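Long-range contacts in flavodoxin (Aquifex aeolicus, PDB 2ARK), which carries FMN and probably serves as a low-potential electron donor to a number of redox enzymes: residues L8-T13 with W69-F74; D12-N17 with G59-M64. All coordinates share one frame; numbering follows the deposited sequence.

Interaction 1: residues L8-T13 with W69-F74; sequences LVIYDT and WKMKRF
Lys70 meets Asp12 at the first turn of helix 69-78, its CB lying 3.5 Å from Asp12 OD2, the two side chains crossing at about a right angle. A water bridges them, donating to Asp12 OD2 and accepting from Lys70 N. The same carboxylate oxygen is held by the hydroxyl of Ser68, just before the helix, while Asp12 OD1 receives Thr13 N from above the carboxylate plane. Met71, a selenomethionine, buries more of its surface against residues 8-13 than its neighbours do. Its CG stands anti to the backbone N (chi1 -174°), the chain then bends at chi2 and chi3, and CE rests 3.4 Å from both Tyr11 C and Asp12 N, against the backbone where strand 5-11 ends. In the doubly wound alpha/beta fold of flavodoxins this is a helix packed on an interior strand of the parallel sheet; the axes of residues 8-11 and 69-74 approach to 10.4 Å, their directions 130° apart. Met71 SE also touches Ile10 CD1 at 4.0 Å. Phe74 and Ile10 reach tip to tip: Ile10 CD1 sits over one ring face, offset toward the rim, in a CH-pi contact 4.0 Å from the centroid.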
loop_
_atom_site.group_PDB
_atom_site.type_symbol
_atom_site.label_atom_id
_atom_site.label_comp_id
_atom_site.label_asym_id
_atom_site.label_seq_id
_atom_site.Cartn_x
_atom_site.Cartn_y
_atom_site.Cartn_z
ATOM N N LEU A 8 -9.782 0.976 23.078
ATOM C CA LEU A 8 -9.091 -0.322 23.166
ATOM C C LEU A 8 -7.709 -0.174 22.579
ATOM O O LEU A 8 -7.548 0.213 21.410
ATOM C CB LEU A 8 -9.839 -1.397 22.371
ATOM C CG LEU A 8 -9.805 -2.891 22.727
ATOM C CD1 LEU A 8 -9.846 -3.718 21.451
ATOM C CD2 LEU A 8 -8.664 -3.412 23.685
ATOM N N VAL A 9 -6.700 -0.452 23.386
ATOM C CA VAL A 9 -5.352 -0.570 22.858
ATOM C C VAL A 9 -5.044 -2.058 22.856
ATOM O O VAL A 9 -4.967 -2.672 23.899
ATOM C CB VAL A 9 -4.309 0.240 23.665
ATOM C CG1 VAL A 9 -2.908 0.162 22.999
ATOM C CG2 VAL A 9 -4.761 1.674 23.783
ATOM N N ILE A 10 -4.902 -2.632 21.668
ATOM C CA ILE A 10 -4.660 -4.068 21.557
ATOM C C ILE A 10 -3.341 -4.239 20.798
ATOM O O ILE A 10 -3.125 -3.545 19.824
ATOM C CB ILE A 10 -5.889 -4.773 20.880
ATOM C CG1 ILE A 10 -5.742 -6.270 20.883
ATOM C CG2 ILE A 10 -6.176 -4.254 19.428
ATOM C CD1 ILE A 10 -6.684 -6.919 19.804
ATOM N N TYR A 11 -2.431 -5.101 21.263
ATOM C CA TYR A 11 -1.080 -5.204 20.629
ATOM C C TYR A 11 -0.584 -6.653 20.600
ATOM O O TYR A 11 -0.948 -7.466 21.450
ATOM C CB TYR A 11 -0.043 -4.300 21.339
ATOM C CG TYR A 11 0.197 -4.765 22.744
ATOM C CD1 TYR A 11 1.253 -5.615 23.045
ATOM C CD2 TYR A 11 -0.692 -4.438 23.763
ATOM C CE1 TYR A 11 1.422 -6.117 24.340
ATOM C CE2 TYR A 11 -0.518 -4.906 25.046
ATOM C CZ TYR A 11 0.539 -5.738 25.330
ATOM O OH TYR A 11 0.687 -6.221 26.602
ATOM N N ASP A 12 0.228 -6.963 19.590
ATOM C CA ASP A 12 1.094 -8.116 19.602
ATOM C C ASP A 12 2.515 -7.603 19.823
ATOM O O ASP A 12 2.780 -6.401 19.683
ATOM C CB ASP A 12 0.989 -8.875 18.282
ATOM C CG ASP A 12 1.585 -10.286 18.361
ATOM O OD1 ASP A 12 2.045 -10.687 19.440
ATOM O OD2 ASP A 12 1.638 -10.996 17.345
ATOM N N THR A 13 3.436 -8.498 20.163
ATOM C CA THR A 13 4.844 -8.129 20.343
ATOM C C THR A 13 5.785 -9.363 20.197
ATOM O O THR A 13 5.433 -10.474 20.581
ATOM C CB THR A 13 5.039 -7.378 21.734
ATOM O OG1 THR A 13 6.365 -6.866 21.830
ATOM C CG2 THR A 13 4.747 -8.300 22.943
ATOM N N TRP A 69 1.259 -12.436 12.370
ATOM C CA TRP A 69 0.293 -13.456 12.070
ATOM C C TRP A 69 -0.728 -13.627 13.214
ATOM O O TRP A 69 -1.910 -13.960 12.943
ATOM C CB TRP A 69 0.989 -14.765 11.669
ATOM C CG TRP A 69 1.585 -15.584 12.768
ATOM C CD1 TRP A 69 2.900 -15.644 13.117
ATOM C CD2 TRP A 69 0.895 -16.533 13.630
ATOM N NE1 TRP A 69 3.074 -16.557 14.150
ATOM C CE2 TRP A 69 1.858 -17.073 14.510
ATOM C CE3 TRP A 69 -0.451 -16.939 13.762
ATOM C CZ2 TRP A 69 1.529 -18.022 15.498
ATOM C CZ3 TRP A 69 -0.782 -17.858 14.756
ATOM C CH2 TRP A 69 0.214 -18.411 15.600
ATOM N N LYS A 70 -0.301 -13.385 14.464
ATOM C CA LYS A 70 -1.226 -13.511 15.591
ATOM C C LYS A 70 -2.247 -12.368 15.565
ATOM O O LYS A 70 -3.411 -12.599 15.864
ATOM C CB LYS A 70 -0.524 -13.669 16.971
ATOM C CG LYS A 70 -0.142 -15.133 17.333
ATOM C CD LYS A 70 0.297 -15.255 18.785
ATOM C CE LYS A 70 0.810 -16.634 19.167
ATOM N NZ LYS A 70 1.382 -16.729 20.590
HETATM N N MSE A 71 -1.843 -11.158 15.176
HETATM C CA MSE A 71 -2.815 -10.093 15.047
HETATM C C MSE A 71 -3.770 -10.326 13.876
HETATM O O MSE A 71 -4.966 -10.126 13.998
HETATM C CB MSE A 71 -2.156 -8.728 14.968
HETATM C CG MSE A 71 -3.157 -7.598 14.979
HETATM SE SE MSE A 71 -4.128 -7.430 16.742
HETATM C CE MSE A 71 -2.667 -6.766 17.882
ATOM N N LYS A 72 -3.227 -10.772 12.751
ATOM C CA LYS A 72 -4.012 -11.159 11.597
ATOM C C LYS A 72 -5.013 -12.263 11.957
ATOM O O LYS A 72 -6.185 -12.204 11.546
ATOM C CB LYS A 72 -3.064 -11.596 10.451
ATOM C CG LYS A 72 -3.745 -11.831 9.127
ATOM C CD LYS A 72 -4.178 -10.517 8.420
ATOM C CE LYS A 72 -5.447 -10.703 7.569
ATOM N NZ LYS A 72 -5.266 -11.851 6.638
ATOM N N ARG A 73 -4.587 -13.250 12.748
ATOM C CA ARG A 73 -5.482 -14.370 13.100
ATOM C C ARG A 73 -6.635 -13.914 14.000
ATOM O O ARG A 73 -7.766 -14.384 13.873
ATOM C CB ARG A 73 -4.690 -15.490 13.758
ATOM C CG ARG A 73 -5.499 -16.719 14.219
ATOM C CD ARG A 73 -4.973 -17.057 15.570
ATOM N NE ARG A 73 -4.330 -18.326 15.579
ATOM C CZ ARG A 73 -3.466 -18.771 16.488
ATOM N NH1 ARG A 73 -3.016 -19.998 16.314
ATOM N NH2 ARG A 73 -3.026 -18.030 17.523
ATOM N N PHE A 74 -6.347 -12.979 14.894
ATOM C CA PHE A 74 -7.352 -12.418 15.742
ATOM C C PHE A 74 -8.464 -11.726 14.930
ATOM O O PHE A 74 -9.676 -11.906 15.197
ATOM C CB PHE A 74 -6.707 -11.434 16.730
ATOM C CG PHE A 74 -7.692 -10.796 17.656
ATOM C CD1 PHE A 74 -8.062 -11.439 18.846
ATOM C CD2 PHE A 74 -8.272 -9.575 17.333
ATOM C CE1 PHE A 74 -9.003 -10.863 19.712
ATOM C CE2 PHE A 74 -9.207 -8.996 18.186
ATOM C CZ PHE A 74 -9.576 -9.644 19.378
HETATM O O HOH W 1 2.522 -13.294 15.649
#

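Interaction 2: residues D12-N17 with G59-M64; sequences DTRTGN and GSPTNM. With PO4 (phosphate ion), chain G.
Asn63 CG is turned anti to its own carbonyl carbon (chi1 -69°), and Arg14 bends at chi3 (85°); beyond that bend Arg14 CZ lies 3.5 Å from Asn63 ND2. The two side chains reach toward each other tip to tip, ND2 lying over the centre of one guanidinium face with the amide and guanidinium planes 44° apart. Asn63 OD1 comes to 3.4 Å from Arg14 NH1, at an angle too poor for a hydrogen bond, so the amide simply packs over the guanidinium. An alanine at Asn63 would probably remove the amide from that guanidinium face and let the end of Arg14 turn more freely. Pro61 packs against the loop, its CD 3.4 Å from Asp12 O and its CB 3.8 Å from Arg14 CG. Where strand 5-11 ends, Asp12 N donates to Gly59 O over 3.0 Å, continuing the parallel pairing of the two strands. The loop 12-17, which precedes helix 17-30, is the place where flavodoxins bind the FMN phosphate; here a phosphate ion, probably from the crystallisation liquor, occupies it. Thr13 OG1 accepts from Gly16 N in an ST motif. Thr15 N and Thr15 OG1 hydrogen-bond to the ion, but several other approaches to it are too short, so its exact position is doubtful. A loop offering backbone N-H groups and hydroxyls just before a helix is consistent with a site built to hold the FMN phosphate.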
loop_
_atom_site.group_PDB
_atom_site.type_symbol
_atom_site.label_atom_id
_atom_site.label_comp_id
_atom_site.label_asym_id
_atom_site.label_seq_id
_atom_site.Cartn_x
_atom_site.Cartn_y
_atom_site.Cartn_z
ATOM N N ASP A 12 0.228 -6.963 19.590
ATOM C CA ASP A 12 1.094 -8.116 19.602
ATOM C C ASP A 12 2.515 -7.603 19.823
ATOM O O ASP A 12 2.780 -6.401 19.683
ATOM C CB ASP A 12 0.989 -8.875 18.282
ATOM C CG ASP A 12 1.585 -10.286 18.361
ATOM O OD1 ASP A 12 2.045 -10.687 19.440
ATOM O OD2 ASP A 12 1.638 -10.996 17.345
ATOM N N THR A 13 3.436 -8.498 20.163
ATOM C CA THR A 13 4.844 -8.129 20.343
ATOM C C THR A 13 5.785 -9.363 20.197
ATOM O O THR A 13 5.433 -10.474 20.581
ATOM C CB THR A 13 5.039 -7.378 21.734
ATOM O OG1 THR A 13 6.365 -6.866 21.830
ATOM C CG2 THR A 13 4.747 -8.300 22.943
ATOM N N ARG A 14 6.962 -9.192 19.610
ATOM C CA ARG A 14 7.989 -10.238 19.760
ATOM C C ARG A 14 8.923 -10.082 20.943
ATOM O O ARG A 14 9.165 -11.064 21.639
ATOM C CB ARG A 14 8.781 -10.597 18.486
ATOM C CG ARG A 14 8.910 -9.556 17.376
ATOM C CD ARG A 14 10.245 -9.814 16.558
ATOM N NE ARG A 14 10.260 -10.788 15.435
ATOM C CZ ARG A 14 9.301 -11.661 15.099
ATOM N NH1 ARG A 14 8.155 -11.746 15.794
ATOM N NH2 ARG A 14 9.489 -12.457 14.037
ATOM N N THR A 15 9.413 -8.866 21.188
ATOM C CA THR A 15 10.423 -8.615 22.237
ATOM C C THR A 15 9.972 -7.720 23.370
ATOM O O THR A 15 10.683 -7.590 24.372
ATOM C CB THR A 15 11.703 -7.967 21.683
ATOM O OG1 THR A 15 11.358 -6.737 21.010
ATOM C CG2 THR A 15 12.398 -8.918 20.748
ATOM N N GLY A 16 8.830 -7.066 23.200
ATOM C CA GLY A 16 8.352 -6.131 24.192
ATOM C C GLY A 16 8.276 -4.701 23.701
ATOM O O GLY A 16 7.658 -3.865 24.343
ATOM N N ASN A 17 8.891 -4.401 22.566
ATOM C CA ASN A 17 8.987 -3.022 22.112
ATOM C C ASN A 17 7.624 -2.464 21.829
ATOM O O ASN A 17 7.306 -1.373 22.314
ATOM C CB ASN A 17 9.889 -2.914 20.899
ATOM C CG ASN A 17 11.331 -3.244 21.223
ATOM O OD1 ASN A 17 11.809 -3.006 22.340
ATOM N ND2 ASN A 17 12.036 -3.807 20.251
ATOM N N GLY A 59 -1.501 -2.396 17.515
ATOM C CA GLY A 59 -0.055 -2.355 17.324
ATOM C C GLY A 59 0.530 -3.705 17.047
ATOM O O GLY A 59 0.049 -4.726 17.548
ATOM N N SER A 60 1.562 -3.732 16.223
ATOM C CA SER A 60 2.215 -4.975 15.926
ATOM C C SER A 60 3.678 -4.701 15.696
ATOM O O SER A 60 4.023 -3.623 15.195
ATOM C CB SER A 60 1.637 -5.549 14.641
ATOM O OG SER A 60 2.307 -6.747 14.224
ATOM N N PRO A 61 4.551 -5.682 15.996
ATOM C CA PRO A 61 5.911 -5.561 15.468
ATOM C C PRO A 61 5.846 -5.561 13.939
ATOM O O PRO A 61 4.915 -6.137 13.355
ATOM C CB PRO A 61 6.596 -6.844 15.977
ATOM C CG PRO A 61 5.450 -7.823 16.275
ATOM C CD PRO A 61 4.338 -6.926 16.758
ATOM N N THR A 62 6.798 -4.921 13.271
ATOM C CA THR A 62 6.883 -5.050 11.824
ATOM C C THR A 62 7.433 -6.408 11.511
ATOM O O THR A 62 8.599 -6.653 11.723
ATOM C CB THR A 62 7.840 -3.990 11.228
ATOM O OG1 THR A 62 7.301 -2.702 11.505
ATOM C CG2 THR A 62 7.990 -4.148 9.684
ATOM N N ASN A 63 6.598 -7.300 11.019
ATOM C CA ASN A 63 7.059 -8.648 10.677
ATOM C C ASN A 63 6.965 -8.873 9.158
ATOM O O ASN A 63 5.861 -9.021 8.605
ATOM C CB ASN A 63 6.276 -9.733 11.445
ATOM C CG ASN A 63 6.583 -9.762 12.965
ATOM O OD1 ASN A 63 5.855 -10.393 13.736
ATOM N ND2 ASN A 63 7.655 -9.115 13.383
HETATM N N MSE A 64 8.122 -8.912 8.502
HETATM C CA MSE A 64 8.202 -8.983 7.059
HETATM C C MSE A 64 7.386 -7.851 6.425
HETATM O O MSE A 64 6.733 -8.037 5.408
HETATM C CB MSE A 64 7.782 -10.357 6.532
HETATM C CG MSE A 64 8.529 -11.543 7.158
HETATM SE SE MSE A 64 10.589 -11.452 7.027
HETATM C CE MSE A 64 11.180 -10.125 8.636
HETATM P P PO4 G . 8.114 -6.053 19.483
HETATM O O1 PO4 G . 8.800 -5.332 18.346
HETATM O O2 PO4 G . 8.225 -7.508 19.267
HETATM O O3 PO4 G . 8.800 -5.815 20.777
HETATM O O4 PO4 G . 6.679 -5.721 19.559
#

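In the fold
From the N terminus the chain runs through strand 5-11 and into the loop leading to helix 17-30. It returns through strands 35-41 and 55-61, and interaction 2 closes this first excursion by setting residues 12-17 against the end of strand 55-61, next to strand 5-11 in the sheet. The chain then passes on to helix 69-78, where interaction 1 closes a longer loop back onto residues 8-13. The loop of interaction 2 therefore nests in that of interaction 1, and the two share Asp12 and Thr13. One ties helix to sheet, the other the phosphate-binding loop to the neighbouring strand end. The two touch where Met71 CE packs on Gly59 O, and both reach the second subunit.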